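Local coordinates for uncharacterized protein (Legionella longbeachae NSW150, PDB 4JZA) that probably dephosphorylates phosphatidylinositol 3-phosphate as a phosphoinositide phosphatase, a lipid-modifying activity with a likely part in the bacterium's dealings with its host, at residues A[194-206]-A[278-290]. Numbering follows the deposited sequence.
Sequences RDLEEYQHAYFCN and DKKLTQFKKFLTG
The ring of Phe284 turns its edge to one face of the Tyr203 ring, with CE2 of Phe284 3.7 Å from CD2 of Tyr203 and the planes 78° apart. The edge of Tyr199 points in turn toward a face of Phe284, the centroids 5.9 Å apart, while Leu288 CG, from the same helix as Phe284, lies over the centre of one face of that ring. At the rim, Phe204 CE2 comes within 3.7 Å of Phe284 CZ. Phe287 carries the amide oxygen of Gln200 over one face, and Leu196 CD2 meets Phe287 CZ at 3.8 Å.

Phe284 is a worked example of a knob in a hole, the hole being formed by Tyr199, Gln200, Tyr203 and Phe204 of helix 198-206. Phe284 CG stands anti to the backbone N (chi1 -167°), which carries the ring across to that helix. The segment axes cross at -56° and come no closer than 11.5 Å, a separation bridged by large aromatic side chains. Phe221 of helix 214-234 adds another edge-to-face partner to Phe284, and the Tyr203 hydroxyl is hydrogen-bonded to Asp220, joining a third helix to this helical part of the fold.

At the N-terminal end of helix 198-206, Glu197 OE1 lies 4.7 Å from Lys280 NZ; the opposite charges may attract, though without direct contact. With no clear hydrogen bond spanning the two segments, their cohesion rests chiefly on steeply inclined aromatic packing and apolar contact.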
loop_
_atom_site.group_PDB
_atom_site.type_symbol
_atom_site.label_atom_id
_atom_site.label_comp_id
_atom_site.label_asym_id
_atom_site.label_seq_id
_atom_site.Cartn_x
_atom_site.Cartn_y
_atom_site.Cartn_z
ATOM N N ARG A 194 18.754 -9.493 8.486
ATOM C CA ARG A 194 17.759 -8.641 9.082
ATOM C C ARG A 194 18.092 -8.275 10.497
ATOM O O ARG A 194 17.872 -7.150 10.884
ATOM C CB ARG A 194 16.412 -9.314 9.072
ATOM C CG ARG A 194 15.806 -9.405 7.692
ATOM C CD ARG A 194 14.363 -9.850 7.781
ATOM N NE ARG A 194 13.874 -10.304 6.479
ATOM C CZ ARG A 194 13.585 -9.494 5.447
ATOM N NH1 ARG A 194 13.755 -8.181 5.536
ATOM N NH2 ARG A 194 13.122 -10.004 4.321
ATOM N N ASP A 195 18.633 -9.221 11.263
ATOM C CA ASP A 195 18.962 -8.983 12.675
ATOM C C ASP A 195 20.188 -8.073 12.921
ATOM O O ASP A 195 20.401 -7.660 14.032
ATOM C CB ASP A 195 19.115 -10.309 13.394
ATOM C CG ASP A 195 17.806 -11.137 13.406
ATOM O OD1 ASP A 195 16.713 -10.612 13.059
ATOM O OD2 ASP A 195 17.879 -12.325 13.769
ATOM N N LEU A 196 20.946 -7.699 11.899
ATOM C CA LEU A 196 22.142 -6.900 12.114
ATOM C C LEU A 196 21.882 -5.481 12.541
ATOM O O LEU A 196 20.863 -4.904 12.186
ATOM C CB LEU A 196 22.991 -6.864 10.832
ATOM C CG LEU A 196 23.473 -8.211 10.269
ATOM C CD1 LEU A 196 24.380 -7.983 9.073
ATOM C CD2 LEU A 196 24.226 -8.986 11.331
ATOM N N GLU A 197 22.844 -4.912 13.265
ATOM C CA GLU A 197 22.884 -3.476 13.505
ATOM C C GLU A 197 23.325 -2.691 12.264
ATOM O O GLU A 197 23.971 -3.227 11.372
ATOM C CB GLU A 197 23.834 -3.173 14.648
ATOM C CG GLU A 197 23.343 -3.613 16.020
ATOM C CD GLU A 197 24.257 -3.135 17.141
ATOM O OE1 GLU A 197 24.565 -1.911 17.214
ATOM O OE2 GLU A 197 24.693 -3.987 17.944
ATOM N N GLU A 198 23.023 -1.403 12.221
ATOM C CA GLU A 198 23.208 -0.653 10.984
ATOM C C GLU A 198 24.629 -0.791 10.469
ATOM O O GLU A 198 24.807 -0.996 9.281
ATOM C CB GLU A 198 22.789 0.843 11.104
ATOM C CG GLU A 198 22.774 1.612 9.762
ATOM C CD GLU A 198 22.368 3.113 9.849
ATOM O OE1 GLU A 198 22.694 3.902 8.899
ATOM O OE2 GLU A 198 21.725 3.520 10.848
ATOM N N TYR A 199 25.645 -0.665 11.321
ATOM C CA TYR A 199 27.046 -0.662 10.802
ATOM C C TYR A 199 27.428 -2.027 10.223
ATOM O O TYR A 199 28.212 -2.142 9.277
ATOM C CB TYR A 199 28.075 -0.180 11.855
ATOM C CG TYR A 199 28.329 -1.174 12.941
ATOM C CD1 TYR A 199 27.411 -1.352 13.940
ATOM C CD2 TYR A 199 29.496 -1.966 12.962
ATOM C CE1 TYR A 199 27.612 -2.281 14.954
ATOM C CE2 TYR A 199 29.710 -2.889 13.983
ATOM C CZ TYR A 199 28.752 -3.035 14.992
ATOM O OH TYR A 199 28.841 -3.926 16.048
ATOM N N GLN A 200 26.847 -3.066 10.781
ATOM C CA GLN A 200 27.188 -4.402 10.346
ATOM C C GLN A 200 26.498 -4.656 9.026
ATOM O O GLN A 200 27.075 -5.266 8.140
ATOM C CB GLN A 200 26.778 -5.446 11.393
ATOM C CG GLN A 200 27.474 -5.316 12.752
ATOM C CD GLN A 200 26.938 -6.320 13.771
ATOM O OE1 GLN A 200 27.284 -7.477 13.743
ATOM N NE2 GLN A 200 26.080 -5.881 14.639
ATOM N N HIS A 201 25.260 -4.179 8.903
ATOM C CA HIS A 201 24.513 -4.227 7.636
ATOM C C HIS A 201 25.312 -3.530 6.539
ATOM O O HIS A 201 25.382 -4.047 5.408
ATOM C CB HIS A 201 23.135 -3.550 7.774
ATOM C CG HIS A 201 22.095 -4.036 6.798
ATOM N ND1 HIS A 201 21.473 -5.261 6.912
ATOM C CD2 HIS A 201 21.539 -3.446 5.716
ATOM C CE1 HIS A 201 20.577 -5.404 5.950
ATOM N NE2 HIS A 201 20.611 -4.323 5.201
ATOM N N ALA A 202 25.922 -2.388 6.852
ATOM C CA ALA A 202 26.715 -1.731 5.847
ATOM C C ALA A 202 27.930 -2.591 5.457
ATOM O O ALA A 202 28.309 -2.647 4.256
ATOM C CB ALA A 202 27.167 -0.367 6.306
ATOM N N TYR A 203 28.535 -3.257 6.450
ATOM C CA TYR A 203 29.732 -4.075 6.194
ATOM C C TYR A 203 29.438 -5.107 5.115
ATOM O O TYR A 203 30.060 -5.104 4.077
ATOM C CB TYR A 203 30.253 -4.760 7.469
ATOM C CG TYR A 203 31.551 -5.523 7.274
ATOM C CD1 TYR A 203 32.751 -4.852 7.264
ATOM C CD2 TYR A 203 31.583 -6.870 7.111
ATOM C CE1 TYR A 203 33.952 -5.491 7.094
ATOM C CE2 TYR A 203 32.787 -7.532 6.919
ATOM C CZ TYR A 203 33.977 -6.834 6.923
ATOM O OH TYR A 203 35.218 -7.429 6.723
ATOM N N PHE A 204 28.452 -5.951 5.342
ATOM C CA PHE A 204 28.192 -7.056 4.436
ATOM C C PHE A 204 27.584 -6.590 3.123
ATOM O O PHE A 204 27.864 -7.153 2.073
ATOM C CB PHE A 204 27.271 -8.096 5.099
ATOM C CG PHE A 204 27.926 -8.894 6.195
ATOM C CD1 PHE A 204 28.855 -9.878 5.898
ATOM C CD2 PHE A 204 27.607 -8.675 7.528
ATOM C CE1 PHE A 204 29.461 -10.612 6.917
ATOM C CE2 PHE A 204 28.195 -9.413 8.547
ATOM C CZ PHE A 204 29.123 -10.377 8.244
ATOM N N CYS A 205 26.742 -5.570 3.157
ATOM C CA CYS A 205 26.080 -5.135 1.906
ATOM C C CYS A 205 27.035 -4.384 0.993
ATOM O O CYS A 205 26.782 -4.289 -0.188
ATOM C CB CYS A 205 24.795 -4.309 2.164
ATOM S SG CYS A 205 23.457 -5.293 2.896
ATOM N N ASN A 206 28.142 -3.879 1.524
ATOM C CA ASN A 206 29.132 -3.183 0.679
ATOM C C ASN A 206 30.413 -3.951 0.436
ATOM O O ASN A 206 31.301 -3.474 -0.271
ATOM C CB ASN A 206 29.442 -1.833 1.273
ATOM C CG ASN A 206 28.239 -0.926 1.227
ATOM O OD1 ASN A 206 27.903 -0.416 0.177
ATOM N ND2 ASN A 206 27.558 -0.771 2.353
ATOM N N ASP A 278 34.916 2.166 19.407
ATOM C CA ASP A 278 35.865 1.051 19.699
ATOM C C ASP A 278 35.211 -0.150 20.360
ATOM O O ASP A 278 35.688 -1.259 20.211
ATOM C CB ASP A 278 37.078 1.510 20.542
ATOM C CG ASP A 278 38.282 1.909 19.678
ATOM O OD1 ASP A 278 38.665 1.140 18.765
ATOM O OD2 ASP A 278 38.847 3.004 19.900
ATOM N N LYS A 279 34.119 0.074 21.074
ATOM C CA LYS A 279 33.388 -1.017 21.711
ATOM C C LYS A 279 32.716 -1.870 20.656
ATOM O O LYS A 279 32.791 -3.095 20.668
ATOM C CB LYS A 279 32.328 -0.451 22.644
ATOM C CG LYS A 279 31.532 -1.510 23.369
ATOM C CD LYS A 279 30.374 -0.890 24.129
ATOM C CE LYS A 279 29.900 -1.837 25.218
ATOM N NZ LYS A 279 28.490 -1.567 25.618
ATOM N N LYS A 280 32.065 -1.184 19.722
ATOM C CA LYS A 280 31.320 -1.838 18.656
ATOM C C LYS A 280 32.237 -2.648 17.758
ATOM O O LYS A 280 31.880 -3.724 17.304
ATOM C CB LYS A 280 30.543 -0.800 17.842
ATOM C CG LYS A 280 29.211 -0.458 18.479
ATOM C CD LYS A 280 28.585 0.775 17.857
ATOM C CE LYS A 280 27.209 0.999 18.450
ATOM N NZ LYS A 280 26.646 2.278 17.944
ATOM N N LEU A 281 33.416 -2.112 17.488
ATOM C CA LEU A 281 34.408 -2.848 16.735
ATOM C C LEU A 281 34.721 -4.201 17.385
ATOM O O LEU A 281 34.664 -5.220 16.698
ATOM C CB LEU A 281 35.687 -2.008 16.538
ATOM C CG LEU A 281 35.535 -0.810 15.611
ATOM C CD1 LEU A 281 36.859 -0.063 15.523
ATOM C CD2 LEU A 281 35.087 -1.252 14.222
ATOM N N THR A 282 35.056 -4.230 18.680
ATOM C CA THR A 282 35.494 -5.504 19.285
ATOM C C THR A 282 34.286 -6.436 19.481
ATOM O O THR A 282 34.418 -7.643 19.588
ATOM C CB THR A 282 36.397 -5.348 20.560
ATOM O OG1 THR A 282 35.730 -4.547 21.541
ATOM C CG2 THR A 282 37.858 -4.753 20.195
ATOM N N GLN A 283 33.106 -5.852 19.445
ATOM C CA GLN A 283 31.857 -6.603 19.446
ATOM C C GLN A 283 31.495 -7.245 18.090
ATOM O O GLN A 283 30.806 -8.263 18.051
ATOM C CB GLN A 283 30.785 -5.624 19.855
ATOM C CG GLN A 283 29.368 -6.139 19.901
ATOM C CD GLN A 283 28.428 -4.972 20.075
ATOM O OE1 GLN A 283 27.742 -4.563 19.123
ATOM N NE2 GLN A 283 28.480 -4.343 21.264
ATOM N N PHE A 284 31.959 -6.652 16.986
ATOM C CA PHE A 284 31.806 -7.241 15.645
ATOM C C PHE A 284 32.810 -8.388 15.426
ATOM O O PHE A 284 32.420 -9.455 14.939
ATOM C CB PHE A 284 31.917 -6.163 14.534
ATOM C CG PHE A 284 31.463 -6.628 13.160
ATOM C CD1 PHE A 284 30.337 -7.448 13.001
ATOM C CD2 PHE A 284 32.138 -6.217 12.024
ATOM C CE1 PHE A 284 29.916 -7.873 11.754
ATOM C CE2 PHE A 284 31.714 -6.635 10.764
ATOM C CZ PHE A 284 30.604 -7.467 10.628
ATOM N N LYS A 285 34.078 -8.184 15.824
ATOM C CA LYS A 285 35.122 -9.250 15.845
ATOM C C LYS A 285 34.578 -10.491 16.516
ATOM O O LYS A 285 34.720 -11.599 15.999
ATOM C CB LYS A 285 36.399 -8.788 16.595
ATOM C CG LYS A 285 37.612 -9.730 16.547
ATOM C CD LYS A 285 38.433 -9.627 17.839
ATOM C CE LYS A 285 39.895 -10.118 17.752
ATOM N NZ LYS A 285 40.588 -9.838 16.462
ATOM N N LYS A 286 33.940 -10.277 17.664
ATOM C CA LYS A 286 33.357 -11.348 18.444
ATOM C C LYS A 286 32.166 -11.958 17.717
ATOM O O LYS A 286 31.997 -13.167 17.725
ATOM C CB LYS A 286 32.940 -10.834 19.820
ATOM C CG LYS A 286 33.143 -11.821 20.959
ATOM C CD LYS A 286 31.875 -12.602 21.317
ATOM C CE LYS A 286 30.836 -11.753 22.049
ATOM N NZ LYS A 286 31.264 -11.361 23.422
ATOM N N PHE A 287 31.352 -11.130 17.072
ATOM C CA PHE A 287 30.206 -11.647 16.326
ATOM C C PHE A 287 30.635 -12.620 15.226
ATOM O O PHE A 287 30.075 -13.710 15.081
ATOM C CB PHE A 287 29.440 -10.494 15.692
ATOM C CG PHE A 287 28.312 -10.924 14.775
ATOM C CD1 PHE A 287 27.121 -11.355 15.296
ATOM C CD2 PHE A 287 28.453 -10.874 13.376
ATOM C CE1 PHE A 287 26.084 -11.732 14.452
ATOM C CE2 PHE A 287 27.429 -11.256 12.530
ATOM C CZ PHE A 287 26.234 -11.674 13.067
ATOM N N LEU A 288 31.656 -12.219 14.470
ATOM C CA LEU A 288 32.060 -12.941 13.269
ATOM C C LEU A 288 32.466 -14.352 13.549
ATOM O O LEU A 288 32.194 -15.235 12.773
ATOM C CB LEU A 288 33.217 -12.215 12.577
ATOM C CG LEU A 288 32.851 -10.914 11.879
ATOM C CD1 LEU A 288 34.106 -10.207 11.322
ATOM C CD2 LEU A 288 31.828 -11.167 10.787
ATOM N N THR A 289 33.189 -14.561 14.635
ATOM C CA THR A 289 33.694 -15.905 14.984
ATOM C C THR A 289 32.782 -16.552 15.965
ATOM O O THR A 289 33.101 -17.572 16.479
ATOM C CB THR A 289 35.096 -15.839 15.626
ATOM O OG1 THR A 289 35.097 -14.798 16.613
ATOM C CG2 THR A 289 36.185 -15.536 14.568
ATOM N N GLY A 290 31.656 -15.929 16.257
ATOM C CA GLY A 290 30.686 -16.474 17.193
ATOM C C GLY A 290 29.773 -17.483 16.528
ATOM O O GLY A 290 30.095 -18.047 15.493
#